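PDB 4US5: luciferase-like monooxygenase from Streptomyces bottropensis, which probably acts as a monooxygenase of the bacterial luciferase-like family, inserting oxygen from O2 into a substrate on a TIM-barrel scaffold. Local coordinates for residues R42-E47 with R104-I109; T96-Y101 with G164-W169. All coordinates share one frame; numbering follows the deposited sequence.

Contact 1 (R42-E47 with R104-I109); sequences RFWVAE and RIDLGI. With NA (sodium ion), chain O.
Asp106, on the second strand of this pair, reaches across to Arg42 and Trp44 and offers both of them the same oxygen. OD2 accepts from Trp44 NE1 at 2.8 Å through its anti lone pair, and with an N-H...O angle of 165° the bond is close to straight. The carboxylate stands almost upright to the indole plane, meeting the ring at its edge. From the syn side, somewhat above the carboxylate plane, Arg42 NH1 comes within 2.8 Å of Asp106 OD2 in a salt bridge, and here the two flat groups are only slightly inclined to each other. The arginine chain turns about its CG-CD bond (chi3 74°), which brings the guanidinium edge to the acid and lays CD over one face of the Trp44 ring, toward its rim. Two donors thus fix OD2, while OD1 is held by Arg74; Arg42 has a second acid, Glu309, and NH1 also meets the sulfonate of a bound buffer molecule. Gly108 comes next on this side of the strand, and a CB there would sit 4.2 Å from Trp44 CE2. Past the end of the first strand, Glu47 OE1 binds a sodium ion at 2.9 Å together with Glu60 and a water. Strands 42-45 and 105-110 are not paired directly: strand 74-81 runs between them in the parallel barrel sheet, so these side chains span it inside the barrel, Trp44 meets Trp169 of strand 167-172 edge-to-face, and Leu107 turns away onto helix 87-100.

Contact 2 (T96-Y101 with G164-W169); sequences TLHALY and GGPALW. With NA (sodium ion), chain P.
The last turn of helix 87-100 runs past the loop that leads into strand 167-172, with His98 CA 6.0 Å from Pro166 CA at the closest backbone approach. His98 makes this contact by itself on the helix side. With CG anti to the backbone N (chi1 170°), its imidazole is carried out to the loop and lies flat against Gly165, whose CA sits 3.5 Å from the centroid of the His98 ring and only 5° off the ring normal, a CH-pi contact over the face. The loop backbone follows the ring closely: His98 CE1 is 3.3 Å from Gly165 N, and His98 NE2 is 3.4 Å from Gly164 C. Gly165 is almost fully extended, and a CB on it would run into Pro166 CD, so the lack of a side chain suits this path. At the other end, Pro166 CD touches His98 CB at 4.2 Å. Both ring nitrogens are engaged: NE2 is hydrogen-bonded to Pro163 O, one residue before Gly164, and ND1 binds a sodium ion at 2.9 Å, in a site that also includes Ile105. Water 2, on the same ion, donates to Gly165 O at 3.1 Å. Putting an alanine at His98 would probably cost the sodium its nitrogen ligand, leave Pro163 O without this donor and open a gap beside Gly165. The chemistry is consistent with an imidazole protonated on NE2, with ND1 facing the cation. The ring meets Gly165 directly, and the ion links His98 ND1 to Gly165 O through water 2.

How the contacts relate
From the N terminus the segments come in the order 42-47, 96-101, 104-109 and 164-169, so the two contacts cross. Contact 1 closes a loop of 56 residues holding helix 59-68, strand 74-81 and helix 87-100, the last of which supplies the first half of contact 2. Contact 2 in turn closes a loop of 62 residues that takes in strand 105-110 and helices 117-124 and 134-147. Strands 105-110 and 167-172 are parallel neighbours, probably bonded through Leu107 N to Ala167 O at 2.8 Å. Contact 1 thus ties strands within the barrel, whereas contact 2 fastens an outer helix to the entry of strand 167-172.

Contact 1 (R42-E47 with R104-I109)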
loop_
_atom_site.group_PDB
_atom_site.type_symbol
_atom_site.label_atom_id
_atom_site.label_comp_id
_atom_site.label_asym_id
_atom_site.label_seq_id
_atom_site.Cartn_x
_atom_site.Cartn_y
_atom_site.Cartn_z
ATOM N N ARG B 42 14.809 -0.910 13.143
ATOM C CA ARG B 42 13.571 -0.771 12.362
ATOM C C ARG B 42 13.519 0.579 11.669
ATOM O O ARG B 42 14.170 1.541 12.087
ATOM C CB ARG B 42 12.310 -0.990 13.205
ATOM C CG ARG B 42 11.989 0.102 14.238
ATOM C CD ARG B 42 11.042 -0.389 15.322
ATOM N NE ARG B 42 11.692 -1.296 16.278
ATOM C CZ ARG B 42 11.290 -2.543 16.556
ATOM N NH1 ARG B 42 10.266 -3.110 15.916
ATOM N NH2 ARG B 42 11.933 -3.245 17.476
ATOM N N PHE B 43 12.718 0.636 10.621
ATOM C CA PHE B 43 12.526 1.837 9.833
ATOM C C PHE B 43 11.014 2.033 9.769
ATOM O O PHE B 43 10.298 1.212 9.178
ATOM C CB PHE B 43 13.098 1.636 8.439
ATOM C CG PHE B 43 13.114 2.906 7.595
ATOM C CD1 PHE B 43 11.970 3.335 6.932
ATOM C CD2 PHE B 43 14.251 3.668 7.500
ATOM C CE1 PHE B 43 11.984 4.482 6.190
ATOM C CE2 PHE B 43 14.272 4.808 6.742
ATOM C CZ PHE B 43 13.136 5.211 6.077
ATOM N N TRP B 44 10.526 3.093 10.397
ATOM C CA TRP B 44 9.122 3.378 10.384
ATOM C C TRP B 44 8.796 4.538 9.479
ATOM O O TRP B 44 9.547 5.514 9.413
ATOM C CB TRP B 44 8.656 3.705 11.801
ATOM C CG TRP B 44 8.461 2.541 12.677
ATOM C CD1 TRP B 44 8.598 1.221 12.353
ATOM C CD2 TRP B 44 8.137 2.581 14.059
ATOM N NE1 TRP B 44 8.330 0.440 13.437
ATOM C CE2 TRP B 44 8.017 1.243 14.503
ATOM C CE3 TRP B 44 7.892 3.619 14.965
ATOM C CZ2 TRP B 44 7.743 0.909 15.816
ATOM C CZ3 TRP B 44 7.594 3.282 16.284
ATOM C CH2 TRP B 44 7.488 1.947 16.686
ATOM N N VAL B 45 7.638 4.470 8.845
ATOM C CA VAL B 45 7.147 5.538 7.978
ATOM C C VAL B 45 5.885 6.139 8.628
ATOM O O VAL B 45 4.937 5.395 8.929
ATOM C CB VAL B 45 6.808 5.012 6.581
ATOM C CG1 VAL B 45 6.321 6.144 5.655
ATOM C CG2 VAL B 45 8.010 4.324 5.963
ATOM N N ALA B 46 5.858 7.464 8.774
ATOM C CA ALA B 46 4.765 8.183 9.433
ATOM C C ALA B 46 3.689 8.557 8.408
ATOM O O ALA B 46 3.925 8.525 7.205
ATOM C CB ALA B 46 5.287 9.401 10.165
ATOM N N GLU B 47 2.491 8.828 8.879
ATOM C CA GLU B 47 1.382 9.199 8.034
ATOM C C GLU B 47 1.072 10.657 8.266
ATOM O O GLU B 47 0.734 11.055 9.399
ATOM C CB GLU B 47 0.179 8.343 8.408
ATOM C CG GLU B 47 -1.083 8.676 7.664
ATOM C CD GLU B 47 -2.177 7.629 7.821
ATOM O OE1 GLU B 47 -1.875 6.448 8.164
ATOM O OE2 GLU B 47 -3.356 7.957 7.564
ATOM N N ARG B 104 8.865 -9.414 9.199
ATOM C CA ARG B 104 9.645 -8.183 9.173
ATOM C C ARG B 104 8.829 -6.900 9.421
ATOM O O ARG B 104 9.419 -5.793 9.466
ATOM C CB ARG B 104 10.368 -8.044 7.864
ATOM C CG ARG B 104 11.475 -9.084 7.658
ATOM C CD ARG B 104 12.191 -8.828 6.352
ATOM N NE ARG B 104 12.871 -7.559 6.370
ATOM C CZ ARG B 104 13.059 -6.785 5.311
ATOM N NH1 ARG B 104 12.587 -7.125 4.107
ATOM N NH2 ARG B 104 13.684 -5.636 5.449
ATOM N N ILE B 105 7.515 -7.016 9.541
ATOM C CA ILE B 105 6.632 -5.841 9.431
ATOM C C ILE B 105 6.125 -5.400 10.804
ATOM O O ILE B 105 5.616 -6.212 11.599
ATOM C CB ILE B 105 5.434 -6.110 8.488
ATOM C CG1 ILE B 105 5.907 -6.478 7.091
ATOM C CG2 ILE B 105 4.477 -4.927 8.461
ATOM C CD1 ILE B 105 6.788 -5.462 6.377
ATOM N N ASP B 106 6.261 -4.107 11.073
ATOM C CA ASP B 106 5.675 -3.468 12.237
ATOM C C ASP B 106 4.412 -2.703 11.816
ATOM O O ASP B 106 4.433 -1.927 10.871
ATOM C CB ASP B 106 6.655 -2.442 12.839
ATOM C CG ASP B 106 7.853 -3.067 13.457
ATOM O OD1 ASP B 106 7.814 -4.295 13.798
ATOM O OD2 ASP B 106 8.864 -2.337 13.654
ATOM N N LEU B 107 3.334 -2.886 12.570
ATOM C CA LEU B 107 2.169 -2.086 12.446
ATOM C C LEU B 107 2.076 -1.130 13.641
ATOM O O LEU B 107 1.421 -1.441 14.656
ATOM C CB LEU B 107 0.935 -2.978 12.354
ATOM C CG LEU B 107 -0.444 -2.346 12.266
ATOM C CD1 LEU B 107 -0.491 -1.145 11.334
ATOM C CD2 LEU B 107 -1.461 -3.390 11.810
ATOM N N GLY B 108 2.756 -0.001 13.537
ATOM C CA GLY B 108 2.630 1.066 14.504
ATOM C C GLY B 108 1.373 1.875 14.235
ATOM O O GLY B 108 1.068 2.193 13.079
ATOM N N ILE B 109 0.647 2.176 15.301
ATOM C CA ILE B 109 -0.652 2.861 15.247
ATOM C C ILE B 109 -0.505 4.160 15.993
ATOM O O ILE B 109 0.029 4.172 17.091
ATOM C CB ILE B 109 -1.726 2.019 15.963
ATOM C CG1 ILE B 109 -1.934 0.692 15.254
ATOM C CG2 ILE B 109 -3.038 2.787 16.080
ATOM C CD1 ILE B 109 -2.318 0.805 13.806
HETATM NA NA NA O . -2.609 4.577 6.069
HETATM O O HOH W 1 -4.513 2.541 6.297
#

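Contact 2 (T96-Y101 with G164-W169)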
loop_
_atom_site.group_PDB
_atom_site.type_symbol
_atom_site.label_atom_id
_atom_site.label_comp_id
_atom_site.label_asym_id
_atom_site.label_seq_id
_atom_site.Cartn_x
_atom_site.Cartn_y
_atom_site.Cartn_z
ATOM N N THR B 96 -0.999 -8.529 4.107
ATOM C CA THR B 96 -0.424 -8.615 2.762
ATOM C C THR B 96 1.080 -8.288 2.826
ATOM O O THR B 96 1.918 -9.029 2.298
ATOM C CB THR B 96 -1.176 -7.666 1.768
ATOM O OG1 THR B 96 -2.595 -7.949 1.799
ATOM C CG2 THR B 96 -0.643 -7.838 0.368
ATOM N N LEU B 97 1.449 -7.259 3.587
ATOM C CA LEU B 97 2.855 -6.939 3.785
ATOM C C LEU B 97 3.589 -8.090 4.430
ATOM O O LEU B 97 4.682 -8.450 4.004
ATOM C CB LEU B 97 3.010 -5.643 4.602
ATOM C CG LEU B 97 2.653 -4.338 3.858
ATOM C CD1 LEU B 97 2.493 -3.181 4.818
ATOM C CD2 LEU B 97 3.695 -3.984 2.825
ATOM N N HIS B 98 2.973 -8.669 5.466
ATOM C CA HIS B 98 3.584 -9.800 6.177
ATOM C C HIS B 98 3.765 -10.991 5.236
ATOM O O HIS B 98 4.765 -11.694 5.322
ATOM C CB HIS B 98 2.732 -10.151 7.393
ATOM C CG HIS B 98 3.117 -11.421 8.073
ATOM N ND1 HIS B 98 4.233 -11.517 8.873
ATOM C CD2 HIS B 98 2.492 -12.624 8.143
ATOM C CE1 HIS B 98 4.296 -12.735 9.387
ATOM N NE2 HIS B 98 3.260 -13.435 8.940
ATOM N N ALA B 99 2.826 -11.194 4.320
ATOM C CA ALA B 99 2.915 -12.323 3.388
ATOM C C ALA B 99 4.034 -12.117 2.367
ATOM O O ALA B 99 4.682 -13.081 1.951
ATOM C CB ALA B 99 1.578 -12.544 2.704
ATOM N N LEU B 100 4.335 -10.849 2.033
ATOM C CA LEU B 100 5.467 -10.502 1.187
ATOM C C LEU B 100 6.802 -10.533 1.951
ATOM O O LEU B 100 7.834 -10.877 1.371
ATOM C CB LEU B 100 5.274 -9.112 0.605
ATOM C CG LEU B 100 4.302 -8.983 -0.552
ATOM C CD1 LEU B 100 4.095 -7.508 -0.886
ATOM C CD2 LEU B 100 4.844 -9.712 -1.767
ATOM N N TYR B 101 6.777 -10.157 3.248
ATOM C CA TYR B 101 7.993 -9.860 4.003
ATOM C C TYR B 101 7.882 -10.523 5.388
ATOM O O TYR B 101 7.660 -9.860 6.407
ATOM C CB TYR B 101 8.163 -8.327 4.124
ATOM C CG TYR B 101 8.111 -7.589 2.786
ATOM C CD1 TYR B 101 9.059 -7.816 1.802
ATOM C CD2 TYR B 101 7.042 -6.725 2.486
ATOM C CE1 TYR B 101 9.010 -7.152 0.582
ATOM C CE2 TYR B 101 6.975 -6.074 1.279
ATOM C CZ TYR B 101 7.945 -6.293 0.324
ATOM O OH TYR B 101 7.856 -5.682 -0.875
ATOM N N GLY B 164 1.884 -16.316 11.919
ATOM C CA GLY B 164 2.434 -15.119 12.501
ATOM C C GLY B 164 1.735 -13.886 11.910
ATOM O O GLY B 164 0.634 -13.966 11.374
ATOM N N GLY B 165 2.365 -12.736 12.064
ATOM C CA GLY B 165 1.705 -11.513 11.641
ATOM C C GLY B 165 2.568 -10.323 11.923
ATOM O O GLY B 165 3.652 -10.460 12.503
ATOM N N PRO B 166 2.087 -9.137 11.536
ATOM C CA PRO B 166 2.815 -7.931 11.846
ATOM C C PRO B 166 2.831 -7.658 13.346
ATOM O O PRO B 166 1.869 -7.969 14.019
ATOM C CB PRO B 166 2.009 -6.851 11.120
ATOM C CG PRO B 166 0.645 -7.374 11.074
ATOM C CD PRO B 166 0.808 -8.853 10.863
ATOM N N ALA B 167 3.883 -7.002 13.817
ATOM C CA ALA B 167 4.016 -6.625 15.213
ATOM C C ALA B 167 3.293 -5.295 15.481
ATOM O O ALA B 167 3.670 -4.247 14.939
ATOM C CB ALA B 167 5.488 -6.511 15.578
ATOM N N LEU B 168 2.315 -5.335 16.385
ATOM C CA LEU B 168 1.545 -4.150 16.771
ATOM C C LEU B 168 2.318 -3.256 17.738
ATOM O O LEU B 168 2.777 -3.727 18.804
ATOM C CB LEU B 168 0.259 -4.563 17.473
ATOM C CG LEU B 168 -0.989 -4.825 16.631
ATOM C CD1 LEU B 168 -2.169 -5.187 17.526
ATOM C CD2 LEU B 168 -1.366 -3.626 15.742
ATOM N N TRP B 169 2.403 -1.969 17.431
ATOM C CA TRP B 169 3.008 -0.966 18.300
ATOM C C TRP B 169 2.049 0.207 18.463
ATOM O O TRP B 169 1.349 0.594 17.509
ATOM C CB TRP B 169 4.323 -0.419 17.705
ATOM C CG TRP B 169 5.497 -1.310 17.857
ATOM C CD1 TRP B 169 5.759 -2.446 17.125
ATOM C CD2 TRP B 169 6.585 -1.176 18.774
ATOM N NE1 TRP B 169 6.912 -3.010 17.530
ATOM C CE2 TRP B 169 7.462 -2.245 18.529
ATOM C CE3 TRP B 169 6.886 -0.282 19.804
ATOM C CZ2 TRP B 169 8.610 -2.436 19.260
ATOM C CZ3 TRP B 169 8.049 -0.456 20.494
ATOM C CH2 TRP B 169 8.888 -1.542 20.247
HETATM NA NA NA P . 5.612 -9.267 9.944
HETATM O O HOH W 2 6.564 -9.544 12.663
#